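Local structure of ABC transporter, solute-binding protein (Staphylococcus aureus, 6LKI) at residues 129-134 with 164-169. The protein serves as the substrate-binding component of an ABC transporter, binds glucose 6-phosphate and may bind thiamine or its pyrophosphate. Numbering follows the deposited sequence.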
loop_
_atom_site.group_PDB
_atom_site.type_symbol
_atom_site.label_atom_id
_atom_site.label_comp_id
_atom_site.label_asym_id
_atom_site.label_seq_id
_atom_site.Cartn_x
_atom_site.Cartn_y
_atom_site.Cartn_z
ATOM N N GLY A 129 26.569 0.038 -15.626
ATOM C CA GLY A 129 26.742 -0.821 -14.473
ATOM C C GLY A 129 26.374 -0.198 -13.147
ATOM O O GLY A 129 26.591 -0.824 -12.105
ATOM N N LYS A 130 25.818 1.012 -13.148
ATOM C CA LYS A 130 25.488 1.721 -11.918
ATOM C C LYS A 130 23.988 1.915 -11.737
ATOM O O LYS A 130 23.574 2.704 -10.882
ATOM C CB LYS A 130 26.198 3.077 -11.881
ATOM C CG LYS A 130 27.694 3.000 -12.124
ATOM C CD LYS A 130 28.439 2.592 -10.867
ATOM C CE LYS A 130 29.183 3.775 -10.268
ATOM N NZ LYS A 130 29.804 3.431 -8.961
ATOM N N ILE A 131 23.168 1.224 -12.527
ATOM C CA ILE A 131 21.717 1.292 -12.433
ATOM C C ILE A 131 21.182 -0.134 -12.433
ATOM O O ILE A 131 21.875 -1.078 -12.817
ATOM C CB ILE A 131 21.097 2.115 -13.582
ATOM C CG1 ILE A 131 21.556 1.566 -14.931
ATOM C CG2 ILE A 131 21.498 3.577 -13.459
ATOM C CD1 ILE A 131 20.939 2.272 -16.120
ATOM N N ALA A 132 19.933 -0.287 -11.994
ATOM C CA ALA A 132 19.388 -1.617 -11.764
ATOM C C ALA A 132 17.938 -1.699 -12.222
ATOM O O ALA A 132 17.235 -0.693 -12.340
ATOM C CB ALA A 132 19.489 -2.017 -10.286
ATOM N N TYR A 133 17.505 -2.933 -12.480
ATOM C CA TYR A 133 16.119 -3.252 -12.785
ATOM C C TYR A 133 15.860 -4.680 -12.323
ATOM O O TYR A 133 16.782 -5.400 -11.926
ATOM C CB TYR A 133 15.814 -3.090 -14.279
ATOM C CG TYR A 133 16.483 -4.133 -15.148
ATOM C CD1 TYR A 133 17.829 -4.034 -15.472
ATOM C CD2 TYR A 133 15.769 -5.220 -15.638
ATOM C CE1 TYR A 133 18.448 -4.987 -16.261
ATOM C CE2 TYR A 133 16.381 -6.179 -16.430
ATOM C CZ TYR A 133 17.721 -6.055 -16.736
ATOM O OH TYR A 133 18.338 -7.003 -17.522
ATOM N N SER A 134 14.596 -5.089 -12.382
ATOM C CA SER A 134 14.183 -6.411 -11.933
ATOM C C SER A 134 13.895 -7.321 -13.121
ATOM O O SER A 134 13.461 -6.867 -14.185
ATOM C CB SER A 134 12.948 -6.325 -11.030
ATOM O OG SER A 134 11.937 -5.518 -11.611
ATOM N N ASN A 164 22.332 -4.695 -21.303
ATOM C CA ASN A 164 23.787 -4.674 -21.290
ATOM C C ASN A 164 24.340 -3.422 -20.626
ATOM O O ASN A 164 25.555 -3.200 -20.652
ATOM C CB ASN A 164 24.333 -4.797 -22.714
ATOM C CG ASN A 164 24.227 -6.205 -23.254
ATOM O OD1 ASN A 164 24.338 -7.175 -22.506
ATOM N ND2 ASN A 164 24.005 -6.325 -24.557
ATOM N N HIS A 165 23.475 -2.609 -20.030
ATOM C CA HIS A 165 23.859 -1.387 -19.344
ATOM C C HIS A 165 23.467 -1.371 -17.875
ATOM O O HIS A 165 24.166 -0.750 -17.074
ATOM C CB HIS A 165 23.223 -0.175 -20.044
ATOM C CG HIS A 165 23.947 1.114 -19.814
ATOM N ND1 HIS A 165 25.019 1.515 -20.584
ATOM C CD2 HIS A 165 23.742 2.104 -18.912
ATOM C CE1 HIS A 165 25.447 2.691 -20.161
ATOM N NE2 HIS A 165 24.688 3.071 -19.149
ATOM N N ALA A 166 22.385 -2.051 -17.500
ATOM C CA ALA A 166 21.854 -2.027 -16.144
ATOM C C ALA A 166 21.943 -3.409 -15.512
ATOM O O ALA A 166 21.773 -4.427 -16.193
ATOM C CB ALA A 166 20.396 -1.554 -16.136
ATOM N N MET A 167 22.196 -3.434 -14.205
ATOM C CA MET A 167 22.213 -4.685 -13.457
ATOM C C MET A 167 20.800 -5.224 -13.281
ATOM O O MET A 167 19.874 -4.481 -12.950
ATOM C CB MET A 167 22.850 -4.472 -12.084
ATOM C CG MET A 167 24.291 -4.034 -12.131
ATOM S SD MET A 167 25.340 -5.397 -12.659
ATOM C CE MET A 167 26.922 -4.572 -12.801
ATOM N N GLN A 168 20.639 -6.527 -13.483
ATOM C CA GLN A 168 19.357 -7.185 -13.277
ATOM C C GLN A 168 19.323 -7.807 -11.888
ATOM O O GLN A 168 20.220 -8.578 -11.526
ATOM C CB GLN A 168 19.096 -8.254 -14.339
ATOM C CG GLN A 168 17.720 -8.906 -14.212
ATOM C CD GLN A 168 17.507 -10.037 -15.197
ATOM O OE1 GLN A 168 17.351 -11.193 -14.806
ATOM N NE2 GLN A 168 17.490 -9.708 -16.483
ATOM N N LEU A 169 18.297 -7.463 -11.118
ATOM C CA LEU A 169 18.073 -8.017 -9.792
ATOM C C LEU A 169 16.878 -8.961 -9.830
ATOM O O LEU A 169 15.989 -8.829 -10.675
ATOM C CB LEU A 169 17.833 -6.910 -8.762
ATOM C CG LEU A 169 18.867 -5.782 -8.732
ATOM C CD1 LEU A 169 18.553 -4.800 -7.611
ATOM C CD2 LEU A 169 20.272 -6.349 -8.578
HETATM O O HOH W 1 21.125 -6.912 -17.360
#
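Met167 N donates to Ile131 O, and Tyr133 N to Met167 O. Leu169 N donates to Tyr133 O (2.7 Å). These bonds join strands 131-134 and 167-169 in parallel. Before the strands, Gly129 N reaches His165 O. The chain between them runs through helices 140-153 and 156-163, a beta-alpha-beta crossover with a second helix. It belongs to one lobe of the solute-binding protein fold, where strand 186-190 flanks 131-134 on its other edge. At the strand ends, Ser134 OG bonds to Thr139 and to Thr172, a glucose 6-phosphate-binding residue.

The Tyr133 side chain adds polar links. Its OH accepts from Gln168 NE2 (3.0 Å, 165° at the hydrogen), and the hydroxyl lies close to the plane of the Gln168 amide. The Gln168 chain is extended, with CG anti to the backbone N (chi1 -176°), and runs past the phenol. Ring and amide planes stand 74° apart. The OH also donates to a water that donates to Ala166 O.

Gln168 CA makes a CH-pi contact over one face of the Tyr133 ring, offset toward the rim. Among apolar contacts, Ala166 CB sits between Ile131 CG1 (3.5 Å) and Tyr133 CD1 (3.6 Å). On the face shared by Ala132 and Leu169, Leu169 CD1 meets Ala132 CB at 4.0 Å.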